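Local structure of hydrogenase 2 maturation peptidase (Thaumarchaeota archaeon SCGC AB-539-E09, 5TTX) at residues L79-D90 with I116-G127. The protein probably acts as an endopeptidase that trims the C-terminal tail of the large subunit of a nickel-iron hydrogenase during maturation. Numbering follows the deposited sequence.
Sequences LSKSILEVRGLD and IGVLPGEVTLIG
Two kinks in its chain, at chi2 and chi3 (79°), fold the Arg87 side chain back so that its guanidinium meets the turn Ile116-Leu119, while in Val86 chi1 of -178° sets CG1 anti to the backbone N and over Ile116 and Leu119. Both residues open helix 86-98, which follows strand 79-83, the outermost strand within this chain of the mixed sheet of this alpha/beta protein of the hydrogenase maturation protease family. That strand runs antiparallel, at 164°, to strand 122-127, whose other edge bonds to Val64, Phe66 and Asp68 of strand 63-69. Ser80 with Gly127 and Ser82 with Leu125 form hydrogen-bonded pairs; Lys81 with Ile126 and Ile83 with Thr124 alternate as non-hydrogen-bonded ones. The bond from Leu125 N to Ser82 O measures 2.7 Å, but the next, Leu84 N to Val123 O, is weak at 3.3 Å. Beyond it, side chains pack: Val86 CG2 lies 3.7 Å from Val123 CG2, the two side chains crossing near a right angle, and Leu89 CD2 meets Ile116 CG2 at 3.7 Å. The buried Leu89 also packs on Leu89 of the second subunit, and Ser82 OG bonds to Gln95 of that subunit, so this region contributes to the subunit interface. Leu119 O lies in the guanidinium plane at its edge, taking weak bonds from Arg87 NH1 and from Arg87 NH2, the latter at 3.4 Å. A side-on salt bridge within the helix probably limits its rotation: Arg87 NE and NH1 both reach Asp90 OD2 at 3.1 Å, from the same face of the carboxylate.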
loop_
_atom_site.group_PDB
_atom_site.type_symbol
_atom_site.label_atom_id
_atom_site.label_comp_id
_atom_site.label_asym_id
_atom_site.label_seq_id
_atom_site.Cartn_x
_atom_site.Cartn_y
_atom_site.Cartn_z
ATOM N N LEU A 79 40.674 -25.707 -12.111
ATOM C CA LEU A 79 39.302 -25.357 -12.452
ATOM C C LEU A 79 38.484 -25.166 -11.183
ATOM O O LEU A 79 38.762 -25.775 -10.148
ATOM C CB LEU A 79 38.631 -26.427 -13.334
ATOM C CG LEU A 79 39.106 -26.507 -14.787
ATOM C CD1 LEU A 79 38.327 -27.609 -15.576
ATOM C CD2 LEU A 79 39.009 -25.147 -15.475
ATOM N N SER A 80 37.457 -24.330 -11.287
ATOM C CA SER A 80 36.630 -23.939 -10.150
ATOM C C SER A 80 35.184 -23.877 -10.615
ATOM O O SER A 80 34.848 -23.073 -11.491
ATOM C CB SER A 80 37.063 -22.575 -9.608
ATOM O OG SER A 80 36.713 -22.456 -8.258
ATOM N N LYS A 81 34.327 -24.702 -10.035
ATOM C CA LYS A 81 32.919 -24.716 -10.402
ATOM C C LYS A 81 32.122 -24.075 -9.278
ATOM O O LYS A 81 32.311 -24.411 -8.108
ATOM C CB LYS A 81 32.425 -26.143 -10.668
ATOM C CG LYS A 81 30.956 -26.225 -11.102
ATOM C CD LYS A 81 30.564 -27.657 -11.463
ATOM C CE LYS A 81 31.078 -28.642 -10.427
ATOM N NZ LYS A 81 29.994 -29.065 -9.496
ATOM N N SER A 82 31.232 -23.165 -9.627
ATOM C CA SER A 82 30.373 -22.554 -8.632
ATOM C C SER A 82 28.979 -22.396 -9.214
ATOM O O SER A 82 28.753 -22.520 -10.422
ATOM C CB SER A 82 30.924 -21.186 -8.169
ATOM O OG SER A 82 31.184 -20.358 -9.279
ATOM N N ILE A 83 28.057 -22.073 -8.326
ATOM C CA ILE A 83 26.647 -21.940 -8.637
ATOM C C ILE A 83 26.196 -20.570 -8.155
ATOM O O ILE A 83 26.463 -20.184 -7.013
ATOM C CB ILE A 83 25.834 -23.050 -7.955
ATOM C CG1 ILE A 83 26.362 -24.424 -8.386
ATOM C CG2 ILE A 83 24.345 -22.883 -8.224
ATOM C CD1 ILE A 83 26.096 -24.744 -9.837
ATOM N N LEU A 84 25.531 -19.841 -9.017
ATOM C CA LEU A 84 24.810 -18.649 -8.629
ATOM C C LEU A 84 23.352 -19.038 -8.404
ATOM O O LEU A 84 22.642 -19.370 -9.355
ATOM C CB LEU A 84 24.926 -17.583 -9.707
ATOM C CG LEU A 84 24.098 -16.371 -9.306
ATOM C CD1 LEU A 84 24.729 -15.757 -8.048
ATOM C CD2 LEU A 84 24.029 -15.370 -10.452
ATOM N N GLU A 85 22.897 -18.969 -7.152
ATOM C CA GLU A 85 21.519 -19.322 -6.793
ATOM C C GLU A 85 20.606 -18.116 -7.037
ATOM O O GLU A 85 20.410 -17.262 -6.162
ATOM C CB GLU A 85 21.465 -19.788 -5.344
ATOM C CG GLU A 85 21.320 -21.294 -5.169
ATOM C CD GLU A 85 22.042 -21.818 -3.944
ATOM O OE1 GLU A 85 22.590 -21.007 -3.171
ATOM O OE2 GLU A 85 22.073 -23.052 -3.763
ATOM N N VAL A 86 20.008 -18.060 -8.233
ATOM C CA VAL A 86 19.365 -16.824 -8.677
ATOM C C VAL A 86 17.985 -16.632 -8.042
ATOM O O VAL A 86 17.591 -15.500 -7.747
ATOM C CB VAL A 86 19.297 -16.766 -10.213
ATOM C CG1 VAL A 86 18.667 -15.447 -10.667
ATOM C CG2 VAL A 86 20.694 -16.892 -10.804
ATOM N N ARG A 87 17.213 -17.702 -7.823
ATOM C CA ARG A 87 15.932 -17.499 -7.142
ATOM C C ARG A 87 16.160 -16.986 -5.724
ATOM O O ARG A 87 15.467 -16.075 -5.268
ATOM C CB ARG A 87 15.075 -18.776 -7.141
ATOM C CG ARG A 87 14.415 -19.157 -8.520
ATOM C CD ARG A 87 13.328 -18.167 -9.118
ATOM N NE ARG A 87 13.857 -16.959 -9.787
ATOM C CZ ARG A 87 14.414 -16.897 -11.012
ATOM N NH1 ARG A 87 14.845 -15.737 -11.491
ATOM N NH2 ARG A 87 14.576 -17.973 -11.764
ATOM N N GLY A 88 17.172 -17.516 -5.035
ATOM C CA GLY A 88 17.552 -16.947 -3.754
ATOM C C GLY A 88 17.897 -15.475 -3.867
ATOM O O GLY A 88 17.513 -14.668 -3.014
ATOM N N LEU A 89 18.588 -15.102 -4.947
ATOM C CA LEU A 89 19.002 -13.715 -5.119
ATOM C C LEU A 89 17.806 -12.781 -5.311
ATOM O O LEU A 89 17.806 -11.669 -4.768
ATOM C CB LEU A 89 19.974 -13.609 -6.287
ATOM C CG LEU A 89 20.377 -12.211 -6.751
ATOM C CD1 LEU A 89 21.100 -11.444 -5.647
ATOM C CD2 LEU A 89 21.236 -12.308 -8.023
ATOM N N ASP A 90 16.777 -13.207 -6.064
ATOM C CA ASP A 90 15.526 -12.443 -6.125
ATOM C C ASP A 90 15.009 -12.140 -4.731
ATOM O O ASP A 90 14.719 -10.984 -4.389
ATOM C CB ASP A 90 14.437 -13.211 -6.874
ATOM C CG ASP A 90 14.803 -13.518 -8.301
ATOM O OD1 ASP A 90 15.972 -13.307 -8.665
ATOM O OD2 ASP A 90 13.917 -13.977 -9.059
ATOM N N ILE A 116 17.372 -9.726 -13.136
ATOM C CA ILE A 116 17.600 -10.941 -12.353
ATOM C C ILE A 116 16.389 -11.871 -12.419
ATOM O O ILE A 116 16.530 -13.097 -12.475
ATOM C CB ILE A 116 17.953 -10.549 -10.902
ATOM C CG1 ILE A 116 19.183 -9.656 -10.899
ATOM C CG2 ILE A 116 18.256 -11.736 -10.057
ATOM C CD1 ILE A 116 20.389 -10.315 -11.517
ATOM N N GLY A 117 15.183 -11.298 -12.446
ATOM C CA GLY A 117 13.952 -12.074 -12.404
ATOM C C GLY A 117 13.731 -13.018 -13.578
ATOM O O GLY A 117 12.882 -13.918 -13.480
ATOM N N VAL A 118 14.461 -12.842 -14.683
ATOM C CA VAL A 118 14.291 -13.690 -15.858
ATOM C C VAL A 118 15.516 -14.535 -16.181
ATOM O O VAL A 118 15.431 -15.390 -17.076
ATOM C CB VAL A 118 13.881 -12.874 -17.103
ATOM C CG1 VAL A 118 12.543 -12.173 -16.891
ATOM C CG2 VAL A 118 14.952 -11.891 -17.453
ATOM N N LEU A 119 16.656 -14.331 -15.510
ATOM C CA LEU A 119 17.742 -15.300 -15.602
ATOM C C LEU A 119 17.198 -16.677 -15.234
ATOM O O LEU A 119 16.228 -16.767 -14.480
ATOM C CB LEU A 119 18.894 -14.953 -14.656
ATOM C CG LEU A 119 19.708 -13.666 -14.814
ATOM C CD1 LEU A 119 20.936 -13.643 -13.853
ATOM C CD2 LEU A 119 20.133 -13.459 -16.261
ATOM N N PRO A 120 17.667 -17.732 -15.886
ATOM C CA PRO A 120 17.185 -19.071 -15.553
ATOM C C PRO A 120 17.709 -19.502 -14.199
ATOM O O PRO A 120 18.801 -19.112 -13.780
ATOM C CB PRO A 120 17.747 -19.948 -16.679
ATOM C CG PRO A 120 18.841 -19.145 -17.296
ATOM C CD PRO A 120 18.462 -17.714 -17.128
ATOM N N GLY A 121 16.902 -20.312 -13.510
ATOM C CA GLY A 121 17.242 -20.774 -12.176
ATOM C C GLY A 121 18.472 -21.655 -12.108
ATOM O O GLY A 121 19.040 -21.816 -11.022
ATOM N N GLU A 122 18.905 -22.214 -13.240
ATOM C CA GLU A 122 20.059 -23.115 -13.298
ATOM C C GLU A 122 21.260 -22.378 -13.892
ATOM O O GLU A 122 21.399 -22.290 -15.115
ATOM C CB GLU A 122 19.712 -24.358 -14.111
ATOM C CG GLU A 122 18.529 -25.099 -13.571
ATOM C CD GLU A 122 18.932 -26.282 -12.723
ATOM O OE1 GLU A 122 19.743 -27.099 -13.206
ATOM O OE2 GLU A 122 18.447 -26.390 -11.577
ATOM N N VAL A 123 22.139 -21.878 -13.016
ATOM C CA VAL A 123 23.309 -21.078 -13.395
ATOM C C VAL A 123 24.557 -21.694 -12.767
ATOM O O VAL A 123 24.637 -21.841 -11.541
ATOM C CB VAL A 123 23.168 -19.605 -12.972
ATOM C CG1 VAL A 123 24.411 -18.794 -13.392
ATOM C CG2 VAL A 123 21.921 -18.998 -13.585
ATOM N N THR A 124 25.540 -22.013 -13.607
ATOM C CA THR A 124 26.772 -22.707 -13.242
ATOM C C THR A 124 27.951 -21.922 -13.828
ATOM O O THR A 124 27.884 -21.438 -14.961
ATOM C CB THR A 124 26.785 -24.158 -13.752
ATOM O OG1 THR A 124 25.862 -24.951 -13.008
ATOM C CG2 THR A 124 28.190 -24.814 -13.620
ATOM N N LEU A 125 29.016 -21.763 -13.046
ATOM C CA LEU A 125 30.172 -20.992 -13.486
ATOM C C LEU A 125 31.398 -21.863 -13.303
ATOM O O LEU A 125 31.591 -22.456 -12.234
ATOM C CB LEU A 125 30.342 -19.669 -12.731
ATOM C CG LEU A 125 29.265 -18.612 -12.901
ATOM C CD1 LEU A 125 28.286 -18.660 -11.705
ATOM C CD2 LEU A 125 29.896 -17.273 -13.020
ATOM N N ILE A 126 32.177 -21.984 -14.372
ATOM C CA ILE A 126 33.408 -22.747 -14.381
ATOM C C ILE A 126 34.531 -21.769 -14.694
ATOM O O ILE A 126 34.618 -21.238 -15.816
ATOM C CB ILE A 126 33.353 -23.887 -15.408
ATOM C CG1 ILE A 126 32.314 -24.936 -14.962
ATOM C CG2 ILE A 126 34.732 -24.486 -15.605
ATOM C CD1 ILE A 126 31.909 -25.900 -16.078
ATOM N N GLY A 127 35.372 -21.506 -13.703
ATOM C CA GLY A 127 36.501 -20.612 -13.862
ATOM C C GLY A 127 37.780 -21.421 -13.948
ATOM O O GLY A 127 37.881 -22.508 -13.364
#